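Local coordinates for NigD-like protein (Bacteroides vulgatus ATCC 8482, PDB 3K6O) that is of unknown function but belongs to the NigD-like family, with an N-terminal OB domain and a C-terminal beta-sandwich domain, and is probably exported as a lipoprotein, at residues A55-F60 and Y82-V87; M19-K24 and V34-E39; L118-M123 and V170-D175; Q45-Y50 and N76-D81. All blocks are in the same frame, centred on the assembly; numbering follows the deposited sequence.

Contacts 1, 2 and 4 lie in the N-terminal OB domain and contact 3 in the C-terminal beta sandwich. Along the chain contact 2 closes first; contacts 4 and 1 then interleave, and contact 3 comes last. Contacts 1 and 4 share strand 75-93, their centres about 14 Å apart; contacts 2 and 1, their centres about 10 Å apart, are joined through the neighbouring strands 16-23 and 58-66. Strand 75-93 runs on beside strand 165-173 of contact 3; the centre of contact 3 is about 11 Å from that of contact 1 and about 24 Å from that of contact 4. Arg58 of contact 1 meets Asp36 of contact 2 and Asn119 and Ser171 of contact 3, so a polar cluster joins the two domains.

Contact 1 (A55-F60 and Y82-V87)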
loop_
_atom_site.group_PDB
_atom_site.type_symbol
_atom_site.label_atom_id
_atom_site.label_comp_id
_atom_site.label_asym_id
_atom_site.label_seq_id
_atom_site.Cartn_x
_atom_site.Cartn_y
_atom_site.Cartn_z
ATOM N N ALA A 55 4.190 12.522 -10.017
ATOM C CA ALA A 55 3.158 11.579 -10.393
ATOM C C ALA A 55 3.579 10.176 -10.023
ATOM O O ALA A 55 4.715 9.813 -10.220
ATOM C CB ALA A 55 2.903 11.684 -11.870
ATOM N N GLY A 56 2.664 9.407 -9.441
ATOM C CA GLY A 56 2.928 8.041 -9.051
ATOM C C GLY A 56 3.429 7.898 -7.632
ATOM O O GLY A 56 3.390 6.817 -7.090
ATOM N N GLU A 57 3.906 8.965 -7.010
ATOM C CA GLU A 57 4.283 8.850 -5.627
ATOM C C GLU A 57 3.034 8.582 -4.795
ATOM O O GLU A 57 1.938 9.099 -5.071
ATOM C CB GLU A 57 5.026 10.098 -5.110
ATOM C CG GLU A 57 6.506 10.226 -5.537
ATOM C CD GLU A 57 7.227 11.367 -4.820
ATOM O OE1 GLU A 57 7.771 11.167 -3.710
ATOM O OE2 GLU A 57 7.222 12.480 -5.352
ATOM N N ARG A 58 3.227 7.816 -3.738
ATOM C CA ARG A 58 2.147 7.406 -2.887
ATOM C C ARG A 58 2.327 8.064 -1.519
ATOM O O ARG A 58 3.450 8.071 -0.981
ATOM C CB ARG A 58 2.244 5.905 -2.715
ATOM C CG ARG A 58 1.077 5.299 -2.003
ATOM C CD ARG A 58 0.172 4.573 -2.931
ATOM N NE ARG A 58 -0.830 3.752 -2.223
ATOM C CZ ARG A 58 -2.148 3.958 -2.278
ATOM N NH1 ARG A 58 -2.658 4.965 -2.983
ATOM N NH2 ARG A 58 -2.964 3.138 -1.625
ATOM N N ILE A 59 1.230 8.568 -0.940
ATOM C CA ILE A 59 1.286 9.129 0.415
ATOM C C ILE A 59 0.217 8.563 1.351
ATOM O O ILE A 59 -0.854 8.117 0.917
ATOM C CB ILE A 59 1.189 10.691 0.381
ATOM C CG1 ILE A 59 -0.205 11.179 -0.045
ATOM C CG2 ILE A 59 2.238 11.233 -0.561
ATOM C CD1 ILE A 59 -0.400 12.710 0.057
ATOM N N PHE A 60 0.505 8.630 2.647
ATOM C CA PHE A 60 -0.476 8.402 3.702
ATOM C C PHE A 60 -0.656 9.793 4.302
ATOM O O PHE A 60 0.264 10.358 4.923
ATOM C CB PHE A 60 0.084 7.372 4.692
ATOM C CG PHE A 60 -0.888 6.892 5.727
ATOM C CD1 PHE A 60 -2.152 6.439 5.387
ATOM C CD2 PHE A 60 -0.511 6.827 7.053
ATOM C CE1 PHE A 60 -3.035 5.962 6.372
ATOM C CE2 PHE A 60 -1.381 6.358 8.034
ATOM C CZ PHE A 60 -2.630 5.916 7.697
ATOM N N TYR A 82 1.544 14.630 5.701
ATOM C CA TYR A 82 1.572 13.313 5.113
ATOM C C TYR A 82 2.918 12.649 5.347
ATOM O O TYR A 82 3.864 13.270 5.836
ATOM C CB TYR A 82 1.278 13.388 3.612
ATOM C CG TYR A 82 2.332 14.119 2.816
ATOM C CD1 TYR A 82 2.302 15.481 2.705
ATOM C CD2 TYR A 82 3.362 13.441 2.189
ATOM C CE1 TYR A 82 3.260 16.144 2.001
ATOM C CE2 TYR A 82 4.323 14.111 1.483
ATOM C CZ TYR A 82 4.260 15.465 1.406
ATOM O OH TYR A 82 5.178 16.160 0.680
ATOM N N THR A 83 2.992 11.373 5.005
ATOM C CA THR A 83 4.272 10.689 4.919
ATOM C C THR A 83 4.342 9.927 3.615
ATOM O O THR A 83 3.307 9.521 3.073
ATOM C CB THR A 83 4.525 9.764 6.123
ATOM O OG1 THR A 83 5.886 9.313 6.082
ATOM C CG2 THR A 83 3.572 8.550 6.123
ATOM N N LEU A 84 5.543 9.787 3.064
ATOM C CA LEU A 84 5.713 9.047 1.821
ATOM C C LEU A 84 5.575 7.567 2.071
ATOM O O LEU A 84 6.097 7.032 3.046
ATOM C CB LEU A 84 7.077 9.315 1.189
ATOM C CG LEU A 84 7.216 10.685 0.526
ATOM C CD1 LEU A 84 8.666 10.889 0.046
ATOM C CD2 LEU A 84 6.204 10.838 -0.623
ATOM N N VAL A 85 4.900 6.895 1.158
ATOM C CA VAL A 85 4.756 5.440 1.222
ATOM C C VAL A 85 5.497 4.820 0.052
ATOM O O VAL A 85 5.205 5.114 -1.084
ATOM C CB VAL A 85 3.285 5.055 1.234
ATOM C CG1 VAL A 85 3.123 3.527 1.123
ATOM C CG2 VAL A 85 2.596 5.640 2.521
ATOM N N PRO A 86 6.483 3.953 0.324
ATOM C CA PRO A 86 7.167 3.329 -0.798
ATOM C C PRO A 86 6.247 2.445 -1.630
ATOM O O PRO A 86 5.382 1.775 -1.084
ATOM C CB PRO A 86 8.284 2.475 -0.141
ATOM C CG PRO A 86 8.085 2.547 1.327
ATOM C CD PRO A 86 7.086 3.639 1.633
ATOM N N VAL A 87 6.444 2.457 -2.943
ATOM C CA VAL A 87 5.669 1.668 -3.868
ATOM C C VAL A 87 6.595 0.612 -4.402
ATOM O O VAL A 87 7.656 0.964 -4.908
ATOM C CB VAL A 87 5.119 2.514 -5.034
ATOM C CG1 VAL A 87 4.464 1.575 -6.058
ATOM C CG2 VAL A 87 4.069 3.516 -4.519
HETATM O O HOH W 1 5.834 6.733 -3.110
#
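Three backbone hydrogen bonds tie Arg58 and Phe60 to Thr83 and Val85 in an antiparallel arrangement. Phe60 and Thr83 form a hydrogen-bonded pair, with Phe60 N to Thr83 O at 3.0 Å and Thr83 N to Phe60 O at 2.9 Å. Further along, Val85 N reaches Arg58 O at 2.8 Å, the donor standing above the carbonyl plane. Beyond it a water takes over: it accepts from Arg58 N and donates to Val85 O at 2.7 Å, bridging the two backbones.

Among the apolar contacts, Val85 CG2 packs on Phe60 CB at 3.7 Å, on the face that Arg58, Phe60, Thr83 and Val85 share. Val87 CG2 touches Arg58 CB at 3.5 Å. Ile59 CG2 meets CD2 of the Tyr82 ring at 3.7 Å and also approaches Leu84 CD2. Tyr82 CG, set between the backbone N and the carbonyl carbon (chi1 65°), comes near Ile59 CD1. The phenol OH of Tyr82 bonds to Pro49 O.

The guanidinium of Arg58 leads away from this pairing, to a salt bridge with Asp36 and hydrogen bonds to Asn119 and Ser171. A buried charge is thus met by an acid and by neutral polar groups, which probably stabilises its ionised form at the domain boundary.

Contact 2 (M19-K24 and V34-E39); sequences MATVEK and VLDNGE
Thr21 and Val34 make a short antiparallel contact in the OB domain, where strand 16-23 pairs with strand 32-34 and the turn after it. They are a hydrogen-bonded pair: Thr21 N donates to Val34 O at 3.0 Å, and Val34 N returns to Thr21 O at 2.8 Å. Ala20 CA adds a CA-H...O contact to Val34 O.

Two waters add to the pairing. One continues it beyond the direct bonds, donating to Met19 O and accepting from Asp36 N at 3.0 Å. The other accepts from Thr21 OG1 and donates to both Val34 O and Asp36 OD1, the last at 2.6 Å, so it ties a side chain of each segment to the backbone. Asp36 OD2 lies 3.8 Å from Met19 CB, but its main partner is Arg58, in a salt bridge.

CG2 of Val34 comes against CG of Glu23 at 3.6 Å; that CG is anti to the carbonyl carbon of Glu23 (chi1 -60°). Leu35 CD2 rests against the carbonyl oxygen Met19 O at 3.4 Å, a carbon-to-oxygen contact, and makes a looser apolar one with Ala20 CB. Residue 19 is selenomethionine.

Past Val34 the chain reverses through a type I beta turn from Leu35 to Gly38, closed by Gly38 N to Leu35 O and Leu35 N to Glu39 O. Asn37 OD1 accepts from Glu39 N in an Asx turn. This tight connection joins the antiparallel strands 32-34 and 40-43 as a beta hairpin.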
loop_
_atom_site.group_PDB
_atom_site.type_symbol
_atom_site.label_atom_id
_atom_site.label_comp_id
_atom_site.label_asym_id
_atom_site.label_seq_id
_atom_site.Cartn_x
_atom_site.Cartn_y
_atom_site.Cartn_z
HETATM N N MSE A 19 -4.797 7.072 2.360
HETATM C CA MSE A 19 -3.861 6.945 1.257
HETATM C C MSE A 19 -4.262 7.846 0.094
HETATM O O MSE A 19 -5.442 8.205 -0.075
HETATM C CB MSE A 19 -3.822 5.505 0.754
HETATM C CG MSE A 19 -3.396 4.473 1.788
HETATM SE SE MSE A 19 -1.486 4.536 2.082
HETATM C CE MSE A 19 -0.771 4.620 0.395
ATOM N N ALA A 20 -3.269 8.215 -0.702
ATOM C CA ALA A 20 -3.508 8.863 -1.954
ATOM C C ALA A 20 -2.324 8.682 -2.879
ATOM O O ALA A 20 -1.219 8.366 -2.458
ATOM C CB ALA A 20 -3.812 10.367 -1.734
ATOM N N THR A 21 -2.559 8.876 -4.158
ATOM C CA THR A 21 -1.498 8.832 -5.133
ATOM C C THR A 21 -1.449 10.181 -5.785
ATOM O O THR A 21 -2.462 10.731 -6.157
ATOM C CB THR A 21 -1.739 7.734 -6.203
ATOM O OG1 THR A 21 -2.033 6.477 -5.564
ATOM C CG2 THR A 21 -0.478 7.546 -7.090
ATOM N N VAL A 22 -0.256 10.721 -5.881
ATOM C CA VAL A 22 -0.016 11.974 -6.553
ATOM C C VAL A 22 -0.169 11.767 -8.057
ATOM O O VAL A 22 0.293 10.776 -8.614
ATOM C CB VAL A 22 1.414 12.485 -6.235
ATOM C CG1 VAL A 22 1.718 13.802 -6.987
ATOM C CG2 VAL A 22 1.614 12.651 -4.729
ATOM N N GLU A 23 -0.817 12.704 -8.728
ATOM C CA GLU A 23 -0.842 12.689 -10.170
ATOM C C GLU A 23 -0.650 14.097 -10.673
ATOM O O GLU A 23 -0.745 15.042 -9.917
ATOM C CB GLU A 23 -2.127 12.041 -10.675
ATOM C CG GLU A 23 -2.314 10.590 -10.225
ATOM C CD GLU A 23 -1.279 9.599 -10.818
ATOM O OE1 GLU A 23 -0.453 9.959 -11.690
ATOM O OE2 GLU A 23 -1.285 8.441 -10.381
ATOM N N LYS A 24 -0.311 14.201 -11.952
ATOM C CA LYS A 24 -0.099 15.464 -12.636
ATOM C C LYS A 24 -0.612 15.378 -14.066
ATOM O O LYS A 24 -0.562 14.334 -14.680
ATOM C CB LYS A 24 1.383 15.838 -12.682
ATOM C CG LYS A 24 2.007 16.011 -11.335
ATOM C CD LYS A 24 3.452 16.479 -11.408
ATOM C CE LYS A 24 3.579 17.940 -11.524
ATOM N NZ LYS A 24 5.014 18.333 -11.476
ATOM N N VAL A 34 -5.060 11.736 -5.812
ATOM C CA VAL A 34 -6.164 10.862 -6.197
ATOM C C VAL A 34 -6.367 9.879 -5.068
ATOM O O VAL A 34 -5.451 9.150 -4.725
ATOM C CB VAL A 34 -5.852 10.135 -7.520
ATOM C CG1 VAL A 34 -7.005 9.172 -7.952
ATOM C CG2 VAL A 34 -5.515 11.188 -8.628
ATOM N N LEU A 35 -7.548 9.881 -4.462
ATOM C CA LEU A 35 -7.895 8.886 -3.443
ATOM C C LEU A 35 -8.067 7.524 -4.119
ATOM O O LEU A 35 -8.195 7.447 -5.346
ATOM C CB LEU A 35 -9.184 9.289 -2.703
ATOM C CG LEU A 35 -9.123 10.499 -1.790
ATOM C CD1 LEU A 35 -10.525 10.812 -1.160
ATOM C CD2 LEU A 35 -8.046 10.265 -0.710
ATOM N N ASP A 36 -8.047 6.451 -3.341
ATOM C CA ASP A 36 -8.101 5.114 -3.934
ATOM C C ASP A 36 -9.507 4.846 -4.539
ATOM O O ASP A 36 -9.653 4.015 -5.426
ATOM C CB ASP A 36 -7.703 4.030 -2.915
ATOM C CG ASP A 36 -6.198 3.981 -2.669
ATOM O OD1 ASP A 36 -5.469 4.610 -3.465
ATOM O OD2 ASP A 36 -5.727 3.319 -1.700
ATOM N N ASN A 37 -10.526 5.539 -4.066
ATOM C CA ASN A 37 -11.852 5.475 -4.703
ATOM C C ASN A 37 -11.947 6.282 -5.987
ATOM O O ASN A 37 -13.067 6.460 -6.543
ATOM C CB ASN A 37 -12.947 5.924 -3.751
ATOM C CG ASN A 37 -12.943 7.392 -3.485
ATOM O OD1 ASN A 37 -12.123 8.157 -4.005
ATOM N ND2 ASN A 37 -13.867 7.808 -2.637
ATOM N N GLY A 38 -10.806 6.808 -6.444
ATOM C CA GLY A 38 -10.780 7.552 -7.717
ATOM C C GLY A 38 -11.150 9.026 -7.679
ATOM O O GLY A 38 -11.071 9.725 -8.702
ATOM N N GLU A 39 -11.533 9.553 -6.525
ATOM C CA GLU A 39 -11.800 10.981 -6.460
ATOM C C GLU A 39 -10.513 11.798 -6.474
ATOM O O GLU A 39 -9.555 11.464 -5.797
ATOM C CB GLU A 39 -12.591 11.335 -5.216
ATOM C CG GLU A 39 -13.982 10.744 -5.236
ATOM C CD GLU A 39 -14.787 11.177 -4.038
ATOM O OE1 GLU A 39 -14.212 11.254 -2.922
ATOM O OE2 GLU A 39 -15.974 11.487 -4.232
HETATM O O HOH W 2 -7.717 6.631 -0.370
HETATM O O HOH W 3 -5.029 6.418 -5.304
#

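Contact 3 (L118-M123 and V170-D175); sequences LNVRFM and VSFKLD
Leu118 to Val120 pair with Val170 to Phe172 in a regular antiparallel ladder, the strand axes 4.8 Å apart at closest approach and their directions 160° apart. The ladder belongs to the C-terminal beta-sandwich domain. Leu118 with Phe172 and Val120 with Val170 are hydrogen-bonded pairs, carrying four backbone bonds of 2.9 to 3.0 Å; Asn119 with Ser171 is the non-hydrogen-bonded pair between them.

The side chains of Leu118, Val120, Val170 and Phe172 share one face. Val120 CG2 comes to the edge of the Phe172 ring, in its plane, at 3.8 Å from CE2. Val170 CG2 lies over one face of that same ring, offset toward the rim. The other methyl of Val170, CG1, sits between the backbone N and the carbonyl carbon (chi1 59°) and reaches Phe122 CE1 at 3.9 Å. Leu174, past the end of the ladder, places CD2 4.1 Å from Leu118 CB. Leu134 and Leu136 of strand 133-139 pack against this apolar face, so it forms part of the buried interior.

On the opposite face Asn119 and Ser171 point together, and Arg58 of the OB domain bonds to both, through NH2 to Asn119 OD1 and NE to Ser171 OG. Ser171 OG in turn donates to Asn119 OD1 at 2.8 Å, lying in the plane of the amide carbonyl with a C=O...O angle of 156°.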
loop_
_atom_site.group_PDB
_atom_site.type_symbol
_atom_site.label_atom_id
_atom_site.label_comp_id
_atom_site.label_asym_id
_atom_site.label_seq_id
_atom_site.Cartn_x
_atom_site.Cartn_y
_atom_site.Cartn_z
ATOM N N LEU A 118 -1.853 -3.500 -3.289
ATOM C CA LEU A 118 -1.976 -4.156 -1.999
ATOM C C LEU A 118 -1.239 -3.283 -0.965
ATOM O O LEU A 118 -0.031 -3.056 -1.049
ATOM C CB LEU A 118 -1.400 -5.558 -2.032
ATOM C CG LEU A 118 -1.660 -6.334 -0.744
ATOM C CD1 LEU A 118 -3.145 -6.734 -0.616
ATOM C CD2 LEU A 118 -0.787 -7.550 -0.642
ATOM N N ASN A 119 -2.003 -2.814 0.013
ATOM C CA ASN A 119 -1.550 -1.894 1.047
ATOM C C ASN A 119 -1.312 -2.659 2.321
ATOM O O ASN A 119 -2.200 -3.348 2.826
ATOM C CB ASN A 119 -2.599 -0.817 1.263
ATOM C CG ASN A 119 -2.895 -0.069 -0.026
ATOM O OD1 ASN A 119 -2.013 0.606 -0.589
ATOM N ND2 ASN A 119 -4.129 -0.231 -0.548
ATOM N N VAL A 120 -0.108 -2.516 2.848
ATOM C CA VAL A 120 0.281 -3.220 4.057
ATOM C C VAL A 120 0.899 -2.255 5.094
ATOM O O VAL A 120 1.812 -1.515 4.798
ATOM C CB VAL A 120 1.270 -4.324 3.722
ATOM C CG1 VAL A 120 1.486 -5.256 4.982
ATOM C CG2 VAL A 120 0.765 -5.136 2.519
ATOM N N ARG A 121 0.375 -2.276 6.310
ATOM C CA ARG A 121 1.013 -1.628 7.421
ATOM C C ARG A 121 1.539 -2.752 8.268
ATOM O O ARG A 121 0.803 -3.694 8.559
ATOM C CB ARG A 121 0.033 -0.776 8.220
ATOM C CG ARG A 121 0.741 0.037 9.334
ATOM C CD ARG A 121 -0.136 1.144 9.879
ATOM N NE ARG A 121 -1.174 0.526 10.677
ATOM C CZ ARG A 121 -1.627 0.980 11.832
ATOM N NH1 ARG A 121 -1.183 2.121 12.352
ATOM N NH2 ARG A 121 -2.556 0.281 12.455
ATOM N N PHE A 122 2.809 -2.671 8.653
ATOM C CA PHE A 122 3.469 -3.783 9.324
ATOM C C PHE A 122 4.629 -3.332 10.179
ATOM O O PHE A 122 5.034 -2.165 10.137
ATOM C CB PHE A 122 3.954 -4.821 8.313
ATOM C CG PHE A 122 5.135 -4.378 7.463
ATOM C CD1 PHE A 122 4.988 -3.423 6.466
ATOM C CD2 PHE A 122 6.390 -4.955 7.633
ATOM C CE1 PHE A 122 6.060 -3.034 5.682
ATOM C CE2 PHE A 122 7.476 -4.566 6.835
ATOM C CZ PHE A 122 7.299 -3.606 5.848
HETATM N N MSE A 123 5.137 -4.253 10.991
HETATM C CA MSE A 123 6.278 -3.976 11.848
HETATM C C MSE A 123 7.513 -4.576 11.199
HETATM O O MSE A 123 7.476 -5.700 10.706
HETATM C CB MSE A 123 6.076 -4.585 13.238
HETATM C CG MSE A 123 4.809 -4.139 13.990
HETATM SE SE MSE A 123 4.638 -2.206 14.221
HETATM C CE MSE A 123 5.895 -1.914 15.612
ATOM N N VAL A 170 3.769 0.042 3.094
ATOM C CA VAL A 170 4.185 -0.159 1.728
ATOM C C VAL A 170 2.941 -0.445 0.875
ATOM O O VAL A 170 1.929 -1.015 1.368
ATOM C CB VAL A 170 5.183 -1.335 1.631
ATOM C CG1 VAL A 170 4.516 -2.569 2.148
ATOM C CG2 VAL A 170 5.623 -1.581 0.199
ATOM N N SER A 171 3.020 -0.037 -0.392
ATOM C CA SER A 171 1.987 -0.308 -1.376
ATOM C C SER A 171 2.623 -1.083 -2.504
ATOM O O SER A 171 3.598 -0.613 -3.065
ATOM C CB SER A 171 1.392 0.976 -1.927
ATOM O OG SER A 171 0.539 1.577 -0.985
ATOM N N PHE A 172 2.085 -2.276 -2.801
ATOM C CA PHE A 172 2.531 -3.098 -3.905
ATOM C C PHE A 172 1.628 -2.885 -5.071
ATOM O O PHE A 172 0.454 -3.052 -4.937
ATOM C CB PHE A 172 2.467 -4.557 -3.496
ATOM C CG PHE A 172 3.367 -4.885 -2.322
ATOM C CD1 PHE A 172 4.712 -5.111 -2.527
ATOM C CD2 PHE A 172 2.863 -4.957 -1.029
ATOM C CE1 PHE A 172 5.546 -5.407 -1.480
ATOM C CE2 PHE A 172 3.692 -5.268 0.054
ATOM C CZ PHE A 172 5.040 -5.478 -0.180
ATOM N N LYS A 173 2.164 -2.524 -6.227
ATOM C CA LYS A 173 1.361 -2.435 -7.425
ATOM C C LYS A 173 0.854 -3.799 -7.853
ATOM O O LYS A 173 1.650 -4.717 -8.089
ATOM C CB LYS A 173 2.138 -1.795 -8.580
ATOM C CG LYS A 173 2.225 -0.280 -8.478
ATOM C CD LYS A 173 2.778 0.373 -9.768
ATOM C CE LYS A 173 1.696 0.425 -10.893
ATOM N NZ LYS A 173 0.420 1.027 -10.387
ATOM N N LEU A 174 -0.463 -3.919 -7.991
ATOM C CA LEU A 174 -1.090 -5.221 -8.298
ATOM C C LEU A 174 -0.991 -5.630 -9.779
ATOM O O LEU A 174 -0.868 -6.825 -10.110
ATOM C CB LEU A 174 -2.518 -5.237 -7.807
ATOM C CG LEU A 174 -2.663 -5.458 -6.279
ATOM C CD1 LEU A 174 -4.114 -5.243 -5.797
ATOM C CD2 LEU A 174 -2.174 -6.852 -5.837
ATOM N N ASP A 175 -1.020 -4.620 -10.642
ATOM C CA ASP A 175 -0.970 -4.756 -12.083
ATOM C C ASP A 175 -1.959 -5.823 -12.517
ATOM O O ASP A 175 -3.167 -5.602 -12.342
ATOM C CB ASP A 175 0.469 -5.004 -12.547
ATOM C CG ASP A 175 1.368 -3.798 -12.303
ATOM O OD1 ASP A 175 0.850 -2.705 -12.401
ATOM O OD2 ASP A 175 2.569 -3.938 -11.996
#

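Contact 4 (Q45-Y50 and N76-D81); sequences QHIVPY and NIRLND. With SO4 (sulfate ion), chain F; SO4 (sulfate ion), chain G.
Gln45 OE1 accepts from Arg78 NH1 at 2.8 Å, the oxygen lying in the guanidinium plane and the donor in the plane of the amide carbonyl. The two flat groups are nearly coplanar, 18° apart. Arg78 NE donates to Asn80 OD1 at 3.0 Å, so two side-chain carbonyls, both at its edge, fix the guanidinium's orientation. Asn80 ND2 donates to Asn62 OD1. Gln45 NE2 bonds to a tetraethylene glycol, probably from the crystallisation liquor.

The backbones run parallel. Gln45 N to Ile77 O is a long bond, followed by Leu79 N to Gln45 O at 2.8 Å and Ile47 N to Leu79 O at 3.0 Å. This adds short strand 45-46 alongside strand 75-93 of the OB domain. Asn80 and Asp81 form a classic beta bulge opposite Asn62.

Leu79 lies on the other face from Gln45 and Arg78, with CD2 3.5 Å from Tyr50 CB. Val48 CG2 meets Asp81 CA at 3.8 Å. His46 CG stands between its backbone N and carbonyl carbon (chi1 67°), and ND1 donates to Val48 O in the ring plane. Tyr50 CE1 lies over one face of the imidazole, toward its rim. His46 NE2 bonds to one sulfate and Tyr50 N to O4 of another at 3.0 Å, both ions probably from the crystallisation liquor.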
loop_
_atom_site.group_PDB
_atom_site.type_symbol
_atom_site.label_atom_id
_atom_site.label_comp_id
_atom_site.label_asym_id
_atom_site.label_seq_id
_atom_site.Cartn_x
_atom_site.Cartn_y
_atom_site.Cartn_z
ATOM N N GLN A 45 -4.947 24.620 0.191
ATOM C CA GLN A 45 -4.137 25.020 1.334
ATOM C C GLN A 45 -3.208 23.860 1.684
ATOM O O GLN A 45 -3.573 22.693 1.533
ATOM C CB GLN A 45 -5.030 25.360 2.530
ATOM C CG GLN A 45 -5.947 26.614 2.328
ATOM C CD GLN A 45 -6.968 26.811 3.420
ATOM O OE1 GLN A 45 -6.986 26.075 4.406
ATOM N NE2 GLN A 45 -7.855 27.812 3.246
ATOM N N HIS A 46 -2.014 24.187 2.157
ATOM C CA HIS A 46 -1.061 23.178 2.616
ATOM C C HIS A 46 -0.283 23.701 3.824
ATOM O O HIS A 46 0.047 24.880 3.897
ATOM C CB HIS A 46 -0.109 22.797 1.488
ATOM C CG HIS A 46 0.794 23.903 1.083
ATOM N ND1 HIS A 46 2.156 23.855 1.271
ATOM C CD2 HIS A 46 0.525 25.125 0.560
ATOM C CE1 HIS A 46 2.692 24.988 0.850
ATOM N NE2 HIS A 46 1.721 25.783 0.436
ATOM N N ILE A 47 -0.018 22.816 4.782
ATOM C CA ILE A 47 0.727 23.144 5.999
ATOM C C ILE A 47 2.146 22.555 5.876
ATOM O O ILE A 47 3.074 22.980 6.564
ATOM C CB ILE A 47 0.012 22.534 7.231
ATOM C CG1 ILE A 47 -1.404 23.098 7.360
ATOM C CG2 ILE A 47 0.820 22.715 8.529
ATOM C CD1 ILE A 47 -1.487 24.609 7.455
ATOM N N VAL A 48 2.289 21.559 4.994
ATOM C CA VAL A 48 3.575 20.965 4.679
ATOM C C VAL A 48 3.807 21.065 3.174
ATOM O O VAL A 48 2.848 21.259 2.413
ATOM C CB VAL A 48 3.635 19.495 5.130
ATOM C CG1 VAL A 48 3.512 19.413 6.647
ATOM C CG2 VAL A 48 2.539 18.672 4.416
ATOM N N PRO A 49 5.077 20.978 2.740
ATOM C CA PRO A 49 5.409 21.103 1.323
ATOM C C PRO A 49 4.756 20.028 0.478
ATOM O O PRO A 49 4.687 18.874 0.887
ATOM C CB PRO A 49 6.933 20.920 1.286
ATOM C CG PRO A 49 7.397 21.388 2.653
ATOM C CD PRO A 49 6.274 21.006 3.602
ATOM N N TYR A 50 4.296 20.398 -0.711
ATOM C CA TYR A 50 3.738 19.413 -1.624
ATOM C C TYR A 50 4.052 19.658 -3.097
ATOM O O TYR A 50 3.867 18.772 -3.898
ATOM C CB TYR A 50 2.209 19.318 -1.411
ATOM C CG TYR A 50 1.465 20.379 -2.159
ATOM C CD1 TYR A 50 1.493 21.699 -1.717
ATOM C CD2 TYR A 50 0.782 20.085 -3.340
ATOM C CE1 TYR A 50 0.828 22.702 -2.412
ATOM C CE2 TYR A 50 0.114 21.087 -4.043
ATOM C CZ TYR A 50 0.138 22.389 -3.565
ATOM O OH TYR A 50 -0.474 23.395 -4.243
ATOM N N ASN A 76 -11.816 20.444 -2.992
ATOM C CA ASN A 76 -10.676 21.289 -2.690
ATOM C C ASN A 76 -10.329 21.010 -1.250
ATOM O O ASN A 76 -11.219 21.027 -0.397
ATOM C CB ASN A 76 -11.015 22.764 -2.848
ATOM C CG ASN A 76 -11.320 23.142 -4.270
ATOM O OD1 ASN A 76 -10.782 22.543 -5.224
ATOM N ND2 ASN A 76 -12.168 24.172 -4.433
ATOM N N ILE A 77 -9.052 20.736 -0.981
ATOM C CA ILE A 77 -8.626 20.332 0.354
ATOM C C ILE A 77 -7.502 21.180 0.930
ATOM O O ILE A 77 -6.814 21.906 0.207
ATOM C CB ILE A 77 -8.182 18.821 0.390
ATOM C CG1 ILE A 77 -6.883 18.598 -0.407
ATOM C CG2 ILE A 77 -9.277 17.937 -0.180
ATOM C CD1 ILE A 77 -6.047 17.378 0.011
ATOM N N ARG A 78 -7.337 21.075 2.250
ATOM C CA ARG A 78 -6.126 21.489 2.916
ATOM C C ARG A 78 -5.316 20.220 3.175
ATOM O O ARG A 78 -5.828 19.246 3.754
ATOM C CB ARG A 78 -6.416 22.196 4.257
ATOM C CG ARG A 78 -5.180 22.503 5.032
ATOM C CD ARG A 78 -5.387 23.448 6.170
ATOM N NE ARG A 78 -6.402 23.007 7.105
ATOM C CZ ARG A 78 -7.588 23.589 7.281
ATOM N NH1 ARG A 78 -7.967 24.648 6.567
ATOM N NH2 ARG A 78 -8.418 23.094 8.181
ATOM N N LEU A 79 -4.062 20.240 2.766
ATOM C CA LEU A 79 -3.151 19.139 3.028
ATOM C C LEU A 79 -2.435 19.455 4.337
ATOM O O LEU A 79 -1.542 20.287 4.349
ATOM C CB LEU A 79 -2.153 18.990 1.878
ATOM C CG LEU A 79 -1.077 17.921 2.035
ATOM C CD1 LEU A 79 -1.701 16.500 2.191
ATOM C CD2 LEU A 79 -0.107 17.972 0.865
ATOM N N ASN A 80 -2.869 18.812 5.428
ATOM C CA ASN A 80 -2.359 19.096 6.780
ATOM C C ASN A 80 -0.999 18.442 7.059
ATOM O O ASN A 80 -0.201 18.986 7.781
ATOM C CB ASN A 80 -3.353 18.641 7.864
ATOM C CG ASN A 80 -4.740 19.276 7.726
ATOM O OD1 ASN A 80 -4.868 20.487 7.543
ATOM N ND2 ASN A 80 -5.784 18.449 7.830
ATOM N N ASP A 81 -0.740 17.293 6.462
ATOM C CA ASP A 81 0.440 16.486 6.754
ATOM C C ASP A 81 0.392 15.265 5.876
ATOM O O ASP A 81 -0.681 14.902 5.355
ATOM C CB ASP A 81 0.418 16.014 8.212
ATOM C CG ASP A 81 1.770 15.582 8.723
ATOM O OD1 ASP A 81 2.770 15.648 7.997
ATOM O OD2 ASP A 81 1.816 15.141 9.882
HETATM S S SO4 F . 6.315 23.838 -1.629
HETATM O O1 SO4 F . 6.353 24.889 -2.666
HETATM O O2 SO4 F . 7.420 22.922 -1.934
HETATM O O3 SO4 F . 6.461 24.362 -0.257
HETATM O O4 SO4 F . 4.989 23.193 -1.631
HETATM S S SO4 G . 2.518 29.037 -0.169
HETATM O O1 SO4 G . 1.269 28.956 -0.936
HETATM O O2 SO4 G . 3.258 27.789 -0.258
HETATM O O3 SO4 G . 3.373 30.076 -0.749
HETATM O O4 SO4 G . 2.177 29.277 1.238
#